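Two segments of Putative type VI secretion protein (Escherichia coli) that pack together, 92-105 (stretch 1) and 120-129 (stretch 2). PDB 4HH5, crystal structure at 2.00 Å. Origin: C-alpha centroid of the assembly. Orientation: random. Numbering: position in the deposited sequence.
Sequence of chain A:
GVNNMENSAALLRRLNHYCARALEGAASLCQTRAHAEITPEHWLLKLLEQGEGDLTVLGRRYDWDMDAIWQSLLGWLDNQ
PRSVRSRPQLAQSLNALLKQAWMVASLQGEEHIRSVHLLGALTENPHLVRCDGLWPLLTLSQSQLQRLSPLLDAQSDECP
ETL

Stretch 1, residues 92-105: QSLNALLKQAWMVA
Stretch 2 120-129: GALTENPHLV

How do the two backbones lie against each other? Stretch 1 is helical from Gln-92 to Ala-105 and continues beyond, whereas stretch 2 is the last part of a helix, Gly-120 to Glu-124, followed by Asn-125 (phi/psi -136/69), the first residue to leave helical values, and a 3-10 segment from Pro-126 to Leu-128. The helix axes approach to 8.8 Å, with 110° between their N-to-C directions. Two pairs set the register: CA of Ala-101 lies 5.0 Å from CA of Ala-121, and CA of Ser-93 lies 5.5 Å from CA of Leu-128. Together the stretches bury 415 Å².

What lets the helices come so close at Ala-121? The CB of Ala-121 points toward stretch 1 and rests on its backbone, 3.7 Å from Ala-101 N and 4.2 Å from Ala-101 CB; two methyls suit so short a separation. Next to it, Gly-120 keeps the surface bare beside Val-104, whose chi1 is t (165°) and whose CG2 lies 4.2 Å from Ala-121 N. An ideal CB on Gly-120 would sit a tight 3.5 Å from Val-104 CG1.

How are the leucines arranged? Leu-128 points toward stretch 1 with chi1 m (-72°) and chi2 t (171°), and is the most covered residue of the contact. This conformer sets Leu-128 CD2 3.8 Å from Ala-96 CB and 3.6 Å from Ser-93 O, while Leu-128 CD1 lies 3.9 Å from Leu-97 CD1. The CA-to-CB bond of Leu-97 runs sideways, but chi1 t (173°) and chi2 p (73°) bring its end nearer, placing CD1 3.8 Å from Ala-121 CB as well. One leucine methyl thus touches both the helix and the 3-10 segment of stretch 2. Ala-96 offers Leu-128 a methyl, and Ser-93 (chi1 p, 55°) meets it most closely through its backbone O.

Which polar groups close the contact? Gln-100 points toward stretch 2 with chi1 m (-75°), chi2 t (-179°) and chi3 -26°, an extended arm that carries OE1 to Asn-125. There, with chi1 t (-165°) and chi2 -4°, ND2 of Asn-125 donates a hydrogen bond to Gln-100 OE1 at 2.9 Å, nearly straight at 174°. The two amides are complementary, and the bond ties stretch 1 to the turn where the helix ends. A water adds a second link, donating to Ala-121 O at 2.7 Å and, weakly, to Gln-100 OE1 at 2.7 Å. The aliphatic part of Gln-100 also packs, its CB 4.0 Å from Ala-121 CB.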

# COMPACT_ATOMS: atom_id res chain seq x y z
N GLN A 92 -11.77 5.20 -5.03
CA GLN A 92 -12.11 6.09 -3.91
C GLN A 92 -11.33 5.66 -2.66
O GLN A 92 -10.72 6.51 -2.01
CB GLN A 92 -13.63 6.05 -3.68
CG GLN A 92 -14.13 6.53 -2.32
N SER A 93 -11.31 4.34 -2.37
CA SER A 93 -10.60 3.76 -1.23
C SER A 93 -9.08 3.95 -1.35
O SER A 93 -8.41 4.09 -0.32
CB SER A 93 -10.93 2.27 -1.10
OG SER A 93 -10.64 1.61 -2.32
N LEU A 94 -8.55 3.95 -2.60
CA LEU A 94 -7.12 4.17 -2.82
C LEU A 94 -6.71 5.62 -2.61
O LEU A 94 -5.66 5.85 -2.03
CB LEU A 94 -6.63 3.62 -4.18
CG LEU A 94 -5.13 3.30 -4.24
CD1 LEU A 94 -4.67 2.60 -2.98
CD2 LEU A 94 -4.81 2.41 -5.39
N ASN A 95 -7.55 6.59 -3.06
CA ASN A 95 -7.31 8.02 -2.85
C ASN A 95 -7.34 8.31 -1.34
O ASN A 95 -6.50 9.07 -0.86
CB ASN A 95 -8.36 8.88 -3.57
CG ASN A 95 -8.25 8.88 -5.07
OD1 ASN A 95 -7.17 9.00 -5.65
ND2 ASN A 95 -9.39 8.81 -5.75
N ALA A 96 -8.28 7.68 -0.61
CA ALA A 96 -8.43 7.80 0.84
C ALA A 96 -7.21 7.20 1.57
O ALA A 96 -6.69 7.84 2.48
CB ALA A 96 -9.70 7.11 1.30
N LEU A 97 -6.75 5.99 1.16
CA LEU A 97 -5.57 5.33 1.75
C LEU A 97 -4.31 6.18 1.54
O LEU A 97 -3.55 6.37 2.48
CB LEU A 97 -5.38 3.90 1.19
CG LEU A 97 -4.08 3.15 1.61
CD1 LEU A 97 -4.15 2.70 3.07
CD2 LEU A 97 -3.82 1.96 0.71
N LEU A 98 -4.13 6.71 0.33
CA LEU A 98 -2.98 7.55 -0.05
C LEU A 98 -2.91 8.80 0.82
O LEU A 98 -1.85 9.12 1.35
CB LEU A 98 -3.16 7.97 -1.52
CG LEU A 98 -1.94 8.22 -2.44
CD1 LEU A 98 -0.59 8.07 -1.73
CD2 LEU A 98 -2.02 7.33 -3.64
N LYS A 99 -4.02 9.51 0.94
CA LYS A 99 -4.19 10.74 1.70
C LYS A 99 -3.96 10.51 3.20
O LYS A 99 -3.24 11.28 3.83
CB LYS A 99 -5.59 11.31 1.37
CG LYS A 99 -6.28 12.20 2.36
CD LYS A 99 -7.60 12.67 1.77
CE LYS A 99 -8.55 13.21 2.79
NZ LYS A 99 -9.86 13.56 2.18
N GLN A 100 -4.53 9.42 3.74
CA GLN A 100 -4.34 9.08 5.15
C GLN A 100 -2.92 8.64 5.47
O GLN A 100 -2.41 8.99 6.54
CB GLN A 100 -5.38 8.07 5.62
CG GLN A 100 -6.75 8.76 5.80
CD GLN A 100 -7.84 7.86 6.28
OE1 GLN A 100 -7.82 6.64 6.06
NE2 GLN A 100 -8.84 8.44 6.93
N ALA A 101 -2.28 7.92 4.54
CA ALA A 101 -0.89 7.48 4.71
C ALA A 101 0.04 8.69 4.72
O ALA A 101 0.99 8.72 5.50
CB ALA A 101 -0.49 6.53 3.59
N TRP A 102 -0.26 9.71 3.88
CA TRP A 102 0.52 10.95 3.87
C TRP A 102 0.36 11.69 5.20
O TRP A 102 1.32 12.22 5.74
CB TRP A 102 0.13 11.87 2.70
CG TRP A 102 0.68 13.27 2.81
CD1 TRP A 102 -0.03 14.43 2.80
CD2 TRP A 102 2.06 13.64 3.03
NE1 TRP A 102 0.81 15.51 2.97
CE2 TRP A 102 2.10 15.05 3.12
CE3 TRP A 102 3.26 12.92 3.17
CZ2 TRP A 102 3.29 15.75 3.34
CZ3 TRP A 102 4.44 13.61 3.40
CH2 TRP A 102 4.45 15.01 3.47
N MET A 103 -0.88 11.71 5.72
CA MET A 103 -1.16 12.36 6.99
C MET A 103 -0.44 11.67 8.14
O MET A 103 0.15 12.36 8.98
CB MET A 103 -2.66 12.56 7.19
CG MET A 103 -3.21 13.58 6.17
SD MET A 103 -4.95 14.02 6.31
CE MET A 103 -5.69 12.54 5.81
N VAL A 104 -0.35 10.31 8.10
CA VAL A 104 0.41 9.50 9.07
C VAL A 104 1.91 9.88 9.00
O VAL A 104 2.52 10.17 10.03
CB VAL A 104 0.17 7.97 8.86
CG1 VAL A 104 1.20 7.12 9.61
CG2 VAL A 104 -1.24 7.56 9.28
N ALA A 105 2.48 9.89 7.77
CA ALA A 105 3.88 10.21 7.50
C ALA A 105 4.22 11.64 7.90
O ALA A 105 5.22 11.86 8.59
CB ALA A 105 4.20 10.01 6.02
N GLY A 120 0.01 1.77 8.45
CA GLY A 120 -0.47 2.59 9.56
C GLY A 120 -1.85 3.16 9.28
O GLY A 120 -2.73 3.14 10.15
N ALA A 121 -2.06 3.63 8.04
CA ALA A 121 -3.34 4.16 7.59
C ALA A 121 -4.41 3.05 7.61
O ALA A 121 -5.49 3.25 8.15
CB ALA A 121 -3.20 4.74 6.19
N LEU A 122 -4.05 1.86 7.10
CA LEU A 122 -4.92 0.67 7.04
C LEU A 122 -5.37 0.15 8.41
O LEU A 122 -6.54 -0.18 8.58
CB LEU A 122 -4.24 -0.45 6.24
CG LEU A 122 -5.16 -1.57 5.78
CD1 LEU A 122 -6.10 -1.08 4.67
CD2 LEU A 122 -4.36 -2.78 5.33
N THR A 123 -4.45 0.09 9.38
CA THR A 123 -4.76 -0.40 10.73
C THR A 123 -5.73 0.53 11.50
O THR A 123 -6.45 0.07 12.38
CB THR A 123 -3.46 -0.80 11.47
OG1 THR A 123 -3.76 -1.72 12.53
CG2 THR A 123 -2.69 0.40 12.01
N GLU A 124 -5.73 1.83 11.14
CA GLU A 124 -6.60 2.85 11.73
C GLU A 124 -7.92 2.99 10.97
O GLU A 124 -8.89 3.52 11.51
CB GLU A 124 -5.87 4.21 11.81
CG GLU A 124 -4.94 4.32 13.00
CD GLU A 124 -5.55 4.67 14.34
OE1 GLU A 124 -6.75 5.04 14.39
OE2 GLU A 124 -4.81 4.61 15.36
N ASN A 125 -7.96 2.51 9.71
CA ASN A 125 -9.16 2.53 8.87
C ASN A 125 -9.26 1.15 8.18
O ASN A 125 -9.02 1.06 6.97
CB ASN A 125 -9.06 3.66 7.84
CG ASN A 125 -10.35 4.03 7.15
OD1 ASN A 125 -11.41 3.41 7.33
ND2 ASN A 125 -10.29 5.06 6.31
N PRO A 126 -9.56 0.05 8.94
CA PRO A 126 -9.57 -1.29 8.31
C PRO A 126 -10.52 -1.52 7.14
O PRO A 126 -10.23 -2.36 6.29
CB PRO A 126 -9.83 -2.25 9.48
CG PRO A 126 -10.42 -1.41 10.55
CD PRO A 126 -9.84 -0.04 10.39
N HIS A 127 -11.59 -0.72 7.04
CA HIS A 127 -12.55 -0.84 5.95
C HIS A 127 -12.09 -0.36 4.57
O HIS A 127 -12.82 -0.53 3.59
CB HIS A 127 -13.94 -0.32 6.35
CG HIS A 127 -14.58 -1.13 7.43
ND1 HIS A 127 -15.28 -0.53 8.47
CD2 HIS A 127 -14.59 -2.48 7.62
CE1 HIS A 127 -15.71 -1.52 9.23
NE2 HIS A 127 -15.31 -2.71 8.77
N LEU A 128 -10.85 0.17 4.47
CA LEU A 128 -10.26 0.57 3.18
C LEU A 128 -9.97 -0.68 2.32
O LEU A 128 -9.80 -0.56 1.11
CB LEU A 128 -8.98 1.38 3.39
CG LEU A 128 -9.14 2.81 3.91
CD1 LEU A 128 -7.81 3.41 4.26
CD2 LEU A 128 -9.88 3.71 2.91
N VAL A 129 -9.92 -1.86 2.96
CA VAL A 129 -9.76 -3.15 2.28
C VAL A 129 -11.00 -4.00 2.52
O VAL A 129 -11.60 -3.92 3.59
CB VAL A 129 -8.45 -3.93 2.61
CG1 VAL A 129 -7.23 -3.27 1.99
CG2 VAL A 129 -8.27 -4.15 4.12
O HOH W 1 -6.50 5.74 8.25